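Local coordinates for protein lantibiotic dehydratase (Microbispora corallina, PDB 5EHK) that probably dehydrates serine and threonine side chains of the NAI-107 precursor peptide in a tRNA-dependent reaction, as lantibiotic dehydratases do through glutamylated intermediates, at residues A392-S397 / D490-A495; L396-R401 / L662-D667; S459-R464 / A485-D490. One frame throughout, in Å; residues are numbered along the deposited sequence.

Contact 1 of 3, residues A392-S397 / D490-A495; sequences ALWRLS and DEAAPA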
ATOM      1  N   ALA A 392      28.255  -3.350  15.631  1.00 17.92           N
ATOM      2  CA  ALA A 392      26.986  -3.370  16.325  1.00 22.71           C
ATOM      3  C   ALA A 392      25.862  -2.881  15.411  1.00 25.63           C
ATOM      4  O   ALA A 392      24.811  -3.528  15.291  1.00 20.49           O
ATOM      5  CB  ALA A 392      27.067  -2.506  17.569  1.00 24.77           C
ATOM      6  N   LEU A 393      26.096  -1.722  14.797  1.00 24.53           N
ATOM      7  CA  LEU A 393      25.190  -1.148  13.813  1.00 21.82           C
ATOM      8  C   LEU A 393      24.929  -2.106  12.671  1.00 24.21           C
ATOM      9  O   LEU A 393      23.830  -2.154  12.134  1.00 30.34           O
ATOM     10  CB  LEU A 393      25.737   0.155  13.252  1.00 18.20           C
ATOM     11  CG  LEU A 393      25.658   1.325  14.229  1.00 21.43           C
ATOM     12  CD1 LEU A 393      26.041   2.600  13.506  1.00 21.06           C
ATOM     13  CD2 LEU A 393      24.283   1.447  14.882  1.00 17.68           C
ATOM     14  N   TRP A 394      25.943  -2.850  12.265  1.00 25.19           N
ATOM     15  CA  TRP A 394      25.721  -3.783  11.181  1.00 23.04           C
ATOM     16  C   TRP A 394      24.829  -4.919  11.635  1.00 21.76           C
ATOM     17  O   TRP A 394      23.905  -5.285  10.932  1.00 24.43           O
ATOM     18  CB  TRP A 394      27.041  -4.317  10.610  1.00 20.13           C
ATOM     19  CG  TRP A 394      26.849  -5.239   9.440  1.00 18.19           C
ATOM     20  CD1 TRP A 394      26.498  -4.891   8.173  1.00 13.45           C
ATOM     21  CD2 TRP A 394      27.028  -6.662   9.431  1.00 14.74           C
ATOM     22  NE1 TRP A 394      26.430  -6.015   7.378  1.00 13.98           N
ATOM     23  CE2 TRP A 394      26.758  -7.110   8.129  1.00 12.72           C
ATOM     24  CE3 TRP A 394      27.396  -7.596  10.397  1.00 14.12           C
ATOM     25  CZ2 TRP A 394      26.842  -8.442   7.775  1.00 16.04           C
ATOM     26  CZ3 TRP A 394      27.472  -8.917  10.044  1.00 13.00           C
ATOM     27  CH2 TRP A 394      27.197  -9.333   8.750  1.00 14.21           C
ATOM     28  N   ARG A 395      25.073  -5.458  12.824  1.00 21.83           N
ATOM     29  CA  ARG A 395      24.302  -6.615  13.251  1.00 21.21           C
ATOM     30  C   ARG A 395      22.833  -6.248  13.436  1.00 21.03           C
ATOM     31  O   ARG A 395      21.959  -7.110  13.313  1.00 24.86           O
ATOM     32  CB  ARG A 395      24.870  -7.235  14.527  1.00 22.49           C
ATOM     33  CG  ARG A 395      26.251  -7.844  14.402  1.00 27.12           C
ATOM     34  CD  ARG A 395      26.779  -8.242  15.794  1.00 26.88           C
ATOM     35  NE  ARG A 395      25.970  -9.286  16.425  1.00 21.46           N
ATOM     36  CZ  ARG A 395      25.845  -9.430  17.741  1.00 26.20           C
ATOM     37  NH1 ARG A 395      26.449  -8.580  18.569  1.00 22.63           N
ATOM     38  NH2 ARG A 395      25.102 -10.415  18.233  1.00 25.74           N
ATOM     39  N   LEU A 396      22.601  -4.967  13.724  1.00 21.76           N
ATOM     40  CA  LEU A 396      21.291  -4.387  14.036  1.00 23.23           C
ATOM     41  C   LEU A 396      20.553  -3.856  12.811  1.00 22.36           C
ATOM     42  O   LEU A 396      19.450  -3.306  12.912  1.00 25.58           O
ATOM     43  CB  LEU A 396      21.483  -3.217  15.003  1.00 19.72           C
ATOM     44  CG  LEU A 396      21.885  -3.601  16.424  1.00 24.85           C
ATOM     45  CD1 LEU A 396      22.020  -2.361  17.293  1.00 23.30           C
ATOM     46  CD2 LEU A 396      20.903  -4.597  17.018  1.00 19.51           C
ATOM     47  N   SER A 397      21.184  -3.994  11.659  1.00 19.66           N
ATOM     48  CA  SER A 397      20.659  -3.483  10.401  1.00 21.74           C
ATOM     49  C   SER A 397      19.505  -4.354   9.874  1.00 19.04           C
ATOM     50  O   SER A 397      19.306  -5.482  10.344  1.00 16.58           O
ATOM     51  CB  SER A 397      21.804  -3.403   9.384  1.00 19.72           C
ATOM     52  OG  SER A 397      22.264  -4.704   9.061  1.00 20.88           O
ATOM     53  N   ASP A 490      17.702 -10.772  12.636  1.00 23.93           N
ATOM     54  CA  ASP A 490      18.220 -12.112  12.426  1.00 27.31           C
ATOM     55  C   ASP A 490      19.710 -12.142  12.691  1.00 33.57           C
ATOM     56  O   ASP A 490      20.312 -11.115  13.046  1.00 34.70           O
ATOM     57  CB  ASP A 490      17.918 -12.632  11.010  1.00 28.77           C
ATOM     58  CG  ASP A 490      18.741 -11.942   9.928  1.00 28.13           C
ATOM     59  OD1 ASP A 490      19.350 -10.874  10.177  1.00 24.81           O
ATOM     60  OD2 ASP A 490      18.775 -12.484   8.804  1.00 29.04           O
ATOM     61  N   GLU A 491      20.304 -13.319  12.498  1.00 36.93           N
ATOM     62  CA  GLU A 491      21.746 -13.476  12.622  1.00 34.08           C
ATOM     63  C   GLU A 491      22.413 -13.059  11.308  1.00 28.85           C
ATOM     64  O   GLU A 491      22.337 -13.765  10.294  1.00 24.53           O
ATOM     65  CB  GLU A 491      22.111 -14.918  13.015  1.00 33.00           C
ATOM     66  CG  GLU A 491      22.713 -15.043  14.409  1.00 39.21           C
ATOM     67  CD  GLU A 491      24.016 -15.849  14.429  1.00 54.09           C
ATOM     68  OE1 GLU A 491      23.956 -17.103  14.414  1.00 56.07           O
ATOM     69  OE2 GLU A 491      25.104 -15.231  14.473  1.00 54.03           O
ATOM     70  N   ALA A 492      23.061 -11.896  11.337  1.00 27.47           N
ATOM     71  CA  ALA A 492      23.689 -11.347  10.141  1.00 25.43           C
ATOM     72  C   ALA A 492      24.876 -12.196   9.634  1.00 24.05           C
ATOM     73  O   ALA A 492      25.873 -12.359  10.322  1.00 27.38           O
ATOM     74  CB  ALA A 492      24.107  -9.912  10.397  1.00 16.69           C
ATOM     75  N   ALA A 493      24.771 -12.697   8.411  1.00 18.40           N
ATOM     76  CA  ALA A 493      25.776 -13.580   7.838  1.00 17.48           C
ATOM     77  C   ALA A 493      27.032 -12.849   7.368  1.00 22.12           C
ATOM     78  O   ALA A 493      26.942 -11.820   6.692  1.00 20.18           O
ATOM     79  CB  ALA A 493      25.170 -14.341   6.680  1.00 23.69           C
ATOM     80  N   PRO A 494      28.216 -13.410   7.671  1.00 23.32           N
ATOM     81  CA  PRO A 494      29.479 -12.772   7.258  1.00 23.32           C
ATOM     82  C   PRO A 494      29.632 -12.593   5.732  1.00 18.21           C
ATOM     83  O   PRO A 494      30.331 -11.674   5.310  1.00 18.55           O
ATOM     84  CB  PRO A 494      30.554 -13.704   7.847  1.00 17.31           C
ATOM     85  CG  PRO A 494      29.838 -14.990   8.121  1.00 18.53           C
ATOM     86  CD  PRO A 494      28.456 -14.591   8.516  1.00 15.65           C
ATOM     87  N   ALA A 495      28.978 -13.429   4.932  1.00 14.71           N
ATOM     88  CA  ALA A 495      29.023 -13.276   3.480  1.00 15.70           C
ATOM     89  C   ALA A 495      28.367 -11.990   2.996  1.00 17.41           C
ATOM     90  O   ALA A 495      28.553 -11.587   1.856  1.00 15.42           O
ATOM     91  CB  ALA A 495      28.366 -14.459   2.811  1.00 22.69           C
TER
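Apolar contact dominates where the last turn of helix 380-395 meets the loop after helix 481-487. Trp-394 has CG anti to its backbone N (chi1 -177°), which carries the indole out from the helix until one face of its six-membered ring meets Ala-492. The methyl CB of Ala-492 makes a CH-pi contact, 3.8 Å from the centroid of the Trp-394 six-membered ring and displaced toward CZ3 and CH2 at its rim. A methyl is small enough for the loop backbone to pass close over the indole. At the ring edge, near its plane, Trp-394 CH2 lies 3.2 Å from Ala-493 O.

No hydrogen bond joins the two segments directly; polar links run through neighbours. Arg-661 receives the indole N-H of Trp-394 on its carbonyl and pairs its guanidinium with Asp-490, while Arg-395 pairs with Glu-481.

Just past the helix end, Ser-397 OG donates to Trp-394 O at 2.6 Å, and Ser-397 N binds the same oxygen. That carbonyl thus accepts from both side chain and backbone of one serine as the helix gives way to loop. The whole is a helix-end-to-loop packing contact made through Trp-394.

Contact 2 of 3, residues L396-R401 / L662-D667; sequences LSPPRR and LWEPWD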
ATOM      1  N   LEU A 396      22.601  -4.967  13.724  1.00 21.76           N
ATOM      2  CA  LEU A 396      21.291  -4.387  14.036  1.00 23.23           C
ATOM      3  C   LEU A 396      20.553  -3.856  12.811  1.00 22.36           C
ATOM      4  O   LEU A 396      19.450  -3.306  12.912  1.00 25.58           O
ATOM      5  CB  LEU A 396      21.483  -3.217  15.003  1.00 19.72           C
ATOM      6  CG  LEU A 396      21.885  -3.601  16.424  1.00 24.85           C
ATOM      7  CD1 LEU A 396      22.020  -2.361  17.293  1.00 23.30           C
ATOM      8  CD2 LEU A 396      20.903  -4.597  17.018  1.00 19.51           C
ATOM      9  N   SER A 397      21.184  -3.994  11.659  1.00 19.66           N
ATOM     10  CA  SER A 397      20.659  -3.483  10.401  1.00 21.74           C
ATOM     11  C   SER A 397      19.505  -4.354   9.874  1.00 19.04           C
ATOM     12  O   SER A 397      19.306  -5.482  10.344  1.00 16.58           O
ATOM     13  CB  SER A 397      21.804  -3.403   9.384  1.00 19.72           C
ATOM     14  OG  SER A 397      22.264  -4.704   9.061  1.00 20.88           O
ATOM     15  N   PRO A 398      18.708  -3.811   8.939  1.00 19.94           N
ATOM     16  CA  PRO A 398      17.626  -4.594   8.298  1.00 21.57           C
ATOM     17  C   PRO A 398      18.107  -5.865   7.555  1.00 19.97           C
ATOM     18  O   PRO A 398      19.173  -5.874   6.948  1.00 17.37           O
ATOM     19  CB  PRO A 398      17.025  -3.603   7.298  1.00 24.10           C
ATOM     20  CG  PRO A 398      17.414  -2.208   7.835  1.00 21.84           C
ATOM     21  CD  PRO A 398      18.731  -2.398   8.503  1.00 19.46           C
ATOM     22  N   PRO A 399      17.310  -6.940   7.597  1.00 22.26           N
ATOM     23  CA  PRO A 399      17.670  -8.223   6.970  1.00 23.14           C
ATOM     24  C   PRO A 399      17.431  -8.190   5.460  1.00 22.96           C
ATOM     25  O   PRO A 399      16.543  -8.842   4.912  1.00 27.21           O
ATOM     26  CB  PRO A 399      16.734  -9.218   7.664  1.00 21.93           C
ATOM     27  CG  PRO A 399      15.532  -8.413   7.974  1.00 17.07           C
ATOM     28  CD  PRO A 399      16.015  -7.017   8.297  1.00 18.83           C
ATOM     29  N   ARG A 400      18.272  -7.419   4.799  1.00 22.09           N
ATOM     30  CA  ARG A 400      18.080  -7.029   3.417  1.00 23.32           C
ATOM     31  C   ARG A 400      19.461  -7.015   2.722  1.00 22.47           C
ATOM     32  O   ARG A 400      20.468  -6.777   3.377  1.00 23.53           O
ATOM     33  CB  ARG A 400      17.463  -5.620   3.428  1.00 14.63           C
ATOM     34  CG  ARG A 400      17.026  -5.115   2.085  1.00 18.33           C
ATOM     35  CD  ARG A 400      16.896  -3.610   2.062  1.00 19.66           C
ATOM     36  NE  ARG A 400      16.310  -3.056   3.278  1.00 29.05           N
ATOM     37  CZ  ARG A 400      15.028  -3.183   3.608  1.00 32.16           C
ATOM     38  NH1 ARG A 400      14.209  -3.866   2.814  1.00 32.34           N
ATOM     39  NH2 ARG A 400      14.567  -2.649   4.735  1.00 26.57           N
ATOM     40  N   ARG A 401      19.533  -7.296   1.425  1.00 18.30           N
ATOM     41  CA  ARG A 401      20.768  -7.018   0.667  1.00 19.21           C
ATOM     42  C   ARG A 401      20.540  -5.892  -0.351  1.00 16.96           C
ATOM     43  O   ARG A 401      19.551  -5.887  -1.079  1.00 14.11           O
ATOM     44  CB  ARG A 401      21.324  -8.289   0.007  1.00 18.59           C
ATOM     45  CG  ARG A 401      22.150  -9.155   0.973  1.00 23.81           C
ATOM     46  CD  ARG A 401      21.803 -10.666   0.885  1.00 22.77           C
ATOM     47  NE  ARG A 401      20.387 -10.862   1.166  1.00 18.95           N
ATOM     48  CZ  ARG A 401      19.836 -10.682   2.371  1.00 35.17           C
ATOM     49  NH1 ARG A 401      20.603 -10.327   3.406  1.00 34.81           N
ATOM     50  NH2 ARG A 401      18.521 -10.856   2.562  1.00 27.99           N
ATOM     51  N   LEU A 662      23.547  -3.482   4.314  1.00 14.68           N
ATOM     52  CA  LEU A 662      24.015  -2.122   4.552  1.00 11.42           C
ATOM     53  C   LEU A 662      23.648  -1.569   5.915  1.00 13.47           C
ATOM     54  O   LEU A 662      22.477  -1.489   6.248  1.00 15.66           O
ATOM     55  CB  LEU A 662      23.432  -1.199   3.498  1.00 14.46           C
ATOM     56  CG  LEU A 662      23.583  -1.548   2.023  1.00 11.44           C
ATOM     57  CD1 LEU A 662      22.771  -0.529   1.251  1.00 12.04           C
ATOM     58  CD2 LEU A 662      25.025  -1.478   1.608  1.00 10.42           C
ATOM     59  N   TRP A 663      24.648  -1.123   6.671  1.00 16.06           N
ATOM     60  CA  TRP A 663      24.437  -0.585   8.008  1.00 13.49           C
ATOM     61  C   TRP A 663      23.554   0.686   7.933  1.00 17.07           C
ATOM     62  O   TRP A 663      23.510   1.364   6.901  1.00 16.83           O
ATOM     63  CB  TRP A 663      25.797  -0.260   8.639  1.00 14.23           C
ATOM     64  CG  TRP A 663      26.319   1.013   8.109  1.00 15.80           C
ATOM     65  CD1 TRP A 663      26.951   1.210   6.919  1.00 15.31           C
ATOM     66  CD2 TRP A 663      26.184   2.301   8.716  1.00 14.78           C
ATOM     67  NE1 TRP A 663      27.239   2.547   6.750  1.00 14.99           N
ATOM     68  CE2 TRP A 663      26.775   3.241   7.836  1.00 14.36           C
ATOM     69  CE3 TRP A 663      25.619   2.754   9.915  1.00 12.58           C
ATOM     70  CZ2 TRP A 663      26.822   4.607   8.117  1.00 15.79           C
ATOM     71  CZ3 TRP A 663      25.658   4.111  10.199  1.00 14.56           C
ATOM     72  CH2 TRP A 663      26.261   5.023   9.302  1.00 20.86           C
ATOM     73  N   GLU A 664      22.841   1.004   9.012  1.00 19.53           N
ATOM     74  CA  GLU A 664      22.082   2.254   9.086  1.00 15.63           C
ATOM     75  C   GLU A 664      22.246   2.800  10.475  1.00 15.88           C
ATOM     76  O   GLU A 664      22.571   2.054  11.395  1.00 23.24           O
ATOM     77  CB  GLU A 664      20.595   1.995   8.891  1.00 18.08           C
ATOM     78  CG  GLU A 664      20.198   1.267   7.648  1.00 23.14           C
ATOM     79  CD  GLU A 664      18.699   1.291   7.447  1.00 36.84           C
ATOM     80  OE1 GLU A 664      17.965   1.528   8.438  1.00 37.99           O
ATOM     81  OE2 GLU A 664      18.252   1.054   6.305  1.00 43.78           O
ATOM     82  N   PRO A 665      21.968   4.090  10.661  1.00 17.60           N
ATOM     83  CA  PRO A 665      21.942   4.660  12.009  1.00 14.81           C
ATOM     84  C   PRO A 665      20.985   3.941  12.942  1.00 15.84           C
ATOM     85  O   PRO A 665      20.167   3.147  12.498  1.00 12.87           O
ATOM     86  CB  PRO A 665      21.428   6.060  11.759  1.00 10.84           C
ATOM     87  CG  PRO A 665      21.968   6.395  10.453  1.00 13.18           C
ATOM     88  CD  PRO A 665      21.892   5.141   9.637  1.00 15.22           C
ATOM     89  N   TRP A 666      21.092   4.243  14.230  1.00 21.27           N
ATOM     90  CA  TRP A 666      20.205   3.700  15.245  1.00 19.62           C
ATOM     91  C   TRP A 666      18.750   4.089  14.930  1.00 18.26           C
ATOM     92  O   TRP A 666      18.432   5.266  14.710  1.00 10.38           O
ATOM     93  CB  TRP A 666      20.625   4.205  16.641  1.00 18.37           C
ATOM     94  CG  TRP A 666      19.678   3.796  17.720  1.00 14.67           C
ATOM     95  CD1 TRP A 666      18.633   4.523  18.214  1.00 16.42           C
ATOM     96  CD2 TRP A 666      19.675   2.552  18.419  1.00 13.52           C
ATOM     97  NE1 TRP A 666      17.983   3.808  19.192  1.00 16.56           N
ATOM     98  CE2 TRP A 666      18.602   2.589  19.331  1.00 18.32           C
ATOM     99  CE3 TRP A 666      20.478   1.406  18.364  1.00 17.48           C
ATOM    100  CZ2 TRP A 666      18.303   1.513  20.179  1.00 19.23           C
ATOM    101  CZ3 TRP A 666      20.188   0.335  19.215  1.00 18.31           C
ATOM    102  CH2 TRP A 666      19.105   0.398  20.102  1.00 20.15           C
ATOM    103  N   ASP A 667      17.877   3.084  14.915  1.00 21.89           N
ATOM    104  CA  ASP A 667      16.475   3.310  14.563  1.00 26.33           C
ATOM    105  C   ASP A 667      15.515   3.177  15.773  1.00 24.83           C
ATOM    106  O   ASP A 667      15.326   2.088  16.341  1.00 20.50           O
ATOM    107  CB  ASP A 667      16.081   2.383  13.402  1.00 22.90           C
ATOM    108  CG  ASP A 667      14.669   2.631  12.903  1.00 22.21           C
ATOM    109  OD1 ASP A 667      14.209   3.786  12.962  1.00 27.36           O
ATOM    110  OD2 ASP A 667      14.040   1.681  12.404  1.00 19.12           O
TER
HETATM  111  O   HOH W   1      20.386  -3.438   5.489  1.00 18.89           O
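Two side-chain pairs, and one side chain set against backbone, join these two irregular loops. Leu-396 CD1 approaches the edge of the Trp-666 indole, 3.8 Å from CZ3, the two side chains crossing obliquely. Pro-398 presents its ring methylenes to the carboxylate of Glu-664, CG lying 3.7 Å from OE2 and nearly as close to OE1, so the pyrrolidine abuts the acid group without bonding to it. Ser-397 CB rests 3.7 Å from Leu-662 O.

A water supplies the polar link across the gap, donating to Pro-398 O at 3.1 Å and to Leu-662 O at 3.0 Å. Two carbonyl oxygens are both acceptors and cannot bond each other, so a water with two hydrogens bridges them.

Torsions set the outer layer. Glu-664 has CG anti to its carbonyl carbon (chi1 -55°) and an extended chain beyond, which reaches across to the proline. Pro-399 centres an inverse gamma turn, in which Arg-400 N gives a weak bond to Pro-398 O. Farther out, Arg-661 binds Ser-397 O, Leu-487 packs against both Leu-396 and Trp-666, and Trp-668 meets Trp-666 edge-to-face. Arg-400 makes a long, weak ion pair with Glu-454.

The chemistry implies a join resting on van der Waals contact, partly against polar atoms, whose hydrogen-bonded link between the segments passes through a water.

Contact 3 of 3, residues S459-R464 / A485-D490; sequences SAALAR and AELAYD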
ATOM      1  N   SER A 459       8.891  -2.156  18.735  1.00 30.42           N
ATOM      2  CA  SER A 459       9.633  -3.167  19.472  1.00 31.44           C
ATOM      3  C   SER A 459       9.280  -3.164  20.938  1.00 32.24           C
ATOM      4  O   SER A 459       9.420  -2.140  21.601  1.00 33.65           O
ATOM      5  CB  SER A 459      11.134  -2.910  19.339  1.00 27.46           C
ATOM      6  OG  SER A 459      11.864  -3.956  19.950  1.00 33.98           O
ATOM      7  N   ALA A 460       8.831  -4.305  21.452  1.00 28.30           N
ATOM      8  CA  ALA A 460       8.611  -4.437  22.885  1.00 25.46           C
ATOM      9  C   ALA A 460       9.952  -4.212  23.574  1.00 32.53           C
ATOM     10  O   ALA A 460      10.031  -3.565  24.612  1.00 35.60           O
ATOM     11  CB  ALA A 460       8.043  -5.796  23.234  1.00 24.75           C
ATOM     12  N   ALA A 461      11.006  -4.750  22.970  1.00 32.44           N
ATOM     13  CA  ALA A 461      12.369  -4.610  23.470  1.00 31.44           C
ATOM     14  C   ALA A 461      12.832  -3.154  23.634  1.00 30.87           C
ATOM     15  O   ALA A 461      13.254  -2.733  24.711  1.00 28.81           O
ATOM     16  CB  ALA A 461      13.304  -5.348  22.547  1.00 34.77           C
ATOM     17  N   LEU A 462      12.749  -2.387  22.559  1.00 31.52           N
ATOM     18  CA  LEU A 462      13.077  -0.971  22.623  1.00 32.98           C
ATOM     19  C   LEU A 462      12.219  -0.228  23.656  1.00 37.37           C
ATOM     20  O   LEU A 462      12.728   0.596  24.411  1.00 42.44           O
ATOM     21  CB  LEU A 462      12.902  -0.324  21.251  1.00 31.67           C
ATOM     22  CG  LEU A 462      14.130   0.184  20.501  1.00 35.02           C
ATOM     23  CD1 LEU A 462      15.322  -0.724  20.747  1.00 34.36           C
ATOM     24  CD2 LEU A 462      13.808   0.299  18.999  1.00 27.88           C
ATOM     25  N   ALA A 463      10.922  -0.524  23.705  1.00 35.91           N
ATOM     26  CA  ALA A 463      10.036   0.208  24.609  1.00 35.37           C
ATOM     27  C   ALA A 463      10.446   0.035  26.076  1.00 31.02           C
ATOM     28  O   ALA A 463      10.430   1.004  26.835  1.00 31.93           O
ATOM     29  CB  ALA A 463       8.568  -0.173  24.384  1.00 32.14           C
ATOM     30  N   ARG A 464      10.798  -1.189  26.469  1.00 31.12           N
ATOM     31  CA  ARG A 464      11.271  -1.449  27.827  1.00 31.99           C
ATOM     32  C   ARG A 464      12.475  -0.586  28.190  1.00 35.72           C
ATOM     33  O   ARG A 464      12.562  -0.032  29.299  1.00 29.74           O
ATOM     34  CB  ARG A 464      11.647  -2.911  28.000  1.00 29.98           C
ATOM     35  CG  ARG A 464      10.495  -3.817  28.315  1.00 33.93           C
ATOM     36  CD  ARG A 464      11.032  -5.142  28.809  1.00 35.31           C
ATOM     37  NE  ARG A 464      11.923  -5.718  27.811  1.00 48.87           N
ATOM     38  CZ  ARG A 464      11.515  -6.469  26.790  1.00 46.48           C
ATOM     39  NH1 ARG A 464      10.226  -6.771  26.657  1.00 41.82           N
ATOM     40  NH2 ARG A 464      12.401  -6.938  25.916  1.00 46.86           N
ATOM     41  N   ALA A 485      21.206  -9.148  20.993  1.00 25.82           N
ATOM     42  CA  ALA A 485      20.564 -10.403  20.625  1.00 28.89           C
ATOM     43  C   ALA A 485      19.027 -10.317  20.566  1.00 34.30           C
ATOM     44  O   ALA A 485      18.375 -11.184  19.971  1.00 34.29           O
ATOM     45  CB  ALA A 485      20.984 -11.507  21.573  1.00 29.12           C
ATOM     46  N   GLU A 486      18.458  -9.284  21.186  1.00 29.68           N
ATOM     47  CA  GLU A 486      17.012  -9.136  21.239  1.00 32.65           C
ATOM     48  C   GLU A 486      16.490  -8.257  20.129  1.00 35.02           C
ATOM     49  O   GLU A 486      15.330  -8.376  19.744  1.00 45.44           O
ATOM     50  CB  GLU A 486      16.538  -8.484  22.537  1.00 34.42           C
ATOM     51  CG  GLU A 486      16.099  -9.415  23.620  1.00 31.46           C
ATOM     52  CD  GLU A 486      15.495  -8.639  24.761  1.00 54.29           C
ATOM     53  OE1 GLU A 486      16.201  -8.323  25.753  1.00 54.07           O
ATOM     54  OE2 GLU A 486      14.284  -8.320  24.633  1.00 55.74           O
ATOM     55  N   LEU A 487      17.322  -7.351  19.637  1.00 27.11           N
ATOM     56  CA  LEU A 487      16.878  -6.402  18.635  1.00 23.09           C
ATOM     57  C   LEU A 487      17.138  -6.885  17.231  1.00 24.10           C
ATOM     58  O   LEU A 487      16.555  -6.367  16.290  1.00 28.84           O
ATOM     59  CB  LEU A 487      17.588  -5.075  18.850  1.00 23.74           C
ATOM     60  CG  LEU A 487      17.400  -4.548  20.269  1.00 29.12           C
ATOM     61  CD1 LEU A 487      18.275  -3.339  20.570  1.00 20.41           C
ATOM     62  CD2 LEU A 487      15.948  -4.190  20.425  1.00 28.21           C
ATOM     63  N   ALA A 488      18.006  -7.879  17.091  1.00 29.24           N
ATOM     64  CA  ALA A 488      18.456  -8.317  15.772  1.00 30.55           C
ATOM     65  C   ALA A 488      17.296  -8.956  15.028  1.00 29.23           C
ATOM     66  O   ALA A 488      16.670  -9.875  15.542  1.00 32.37           O
ATOM     67  CB  ALA A 488      19.634  -9.302  15.910  1.00 22.71           C
ATOM     68  N   TYR A 489      17.037  -8.506  13.803  1.00 26.93           N
ATOM     69  CA  TYR A 489      15.991  -9.111  12.991  1.00 24.47           C
ATOM     70  C   TYR A 489      16.400 -10.522  12.622  1.00 24.10           C
ATOM     71  O   TYR A 489      15.561 -11.359  12.308  1.00 27.65           O
ATOM     72  CB  TYR A 489      15.746  -8.312  11.709  1.00 24.43           C
ATOM     73  CG  TYR A 489      15.213  -6.912  11.913  1.00 23.42           C
ATOM     74  CD1 TYR A 489      13.849  -6.686  12.108  1.00 25.05           C
ATOM     75  CD2 TYR A 489      16.059  -5.808  11.867  1.00 21.17           C
ATOM     76  CE1 TYR A 489      13.344  -5.396  12.283  1.00 22.37           C
ATOM     77  CE2 TYR A 489      15.565  -4.509  12.037  1.00 23.90           C
ATOM     78  CZ  TYR A 489      14.205  -4.317  12.250  1.00 24.09           C
ATOM     79  OH  TYR A 489      13.706  -3.052  12.420  1.00 21.83           O
ATOM     80  N   ASP A 490      17.702 -10.772  12.636  1.00 23.93           N
ATOM     81  CA  ASP A 490      18.220 -12.112  12.426  1.00 27.31           C
ATOM     82  C   ASP A 490      19.710 -12.142  12.691  1.00 33.57           C
ATOM     83  O   ASP A 490      20.312 -11.115  13.046  1.00 34.70           O
ATOM     84  CB  ASP A 490      17.918 -12.632  11.010  1.00 28.77           C
ATOM     85  CG  ASP A 490      18.741 -11.942   9.928  1.00 28.13           C
ATOM     86  OD1 ASP A 490      19.350 -10.874  10.177  1.00 24.81           O
ATOM     87  OD2 ASP A 490      18.775 -12.484   8.804  1.00 29.04           O
TER
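An N-capped helix start meets the weakly bonded last part of another helix here: Ser-459 caps helix 460-471, and Leu-487 lies in that last part of helix 481-487. The closely packed part centres on Leu-487. With CG anti to the carbonyl carbon, this side chain extends its methyl CD2 to the first turn of the capped helix, 3.6 Å from Ala-461 CB and 3.5 Å from Leu-462 CD1. The two leucines cross at about a right angle, branch against branch. Alanine suits position 461, where its CB points toward the partner and a short side chain allows the leucine methyl to come up to the helix surface. The longer Leu-462 reaches in from the flank and continues the apolar patch onto Trp-666 and Leu-671. Behind Leu-487, its own carbonyl oxygen accepts a hydrogen bond from Arg-457.

The other side is polar and more exposed. Glu-486 is the exposed partner, and its extended chain brings OE2 to Arg-464 NH2 at 2.7 Å, a salt bridge that meets the guanidinium at its edge. The two planar groups lie 24° apart, nearly coplanar, although the side chains cross at about a right angle. A bend at chi3 (-57°) folds the arginine back along its own helix, so that Ala-460 O lies above one guanidinium face. Long, flexible side chains fit this margin, where charge can be paired near solvent. The second subunit also approaches this helix: its Asp-695, Met-674 and Gln-696 pack on Ala-460, Ala-463 and Arg-464.

At the helix start, Ser-459 holds its hydroxyl anti to the backbone N, and OG accepts from Leu-462 N at 3.2 Å along a nearly straight 171° N-H...O line.

Helix 380-395 and the loop following it supply the first segments of contacts 1 and 2, which share Leu-396 and Ser-397. The chain then runs to 459-464, and contact 3 closes a short loop of 20 residues when it returns at 485-490. Directly afterwards, 490-495 completes contact 1, so the whole of contact 3 falls within that longer loop, and the two share Asp-490. Contact 2 closes last, at 662-667, spanning 260 intervening residues that include contact 3 and 490-495. Leu-393 packing on Trp-663, and Tyr-489 packing on Ser-397 O and Pro-399, join the three, tying helices 380-395, 460-471 and 481-487 to the loop before strand 676-682.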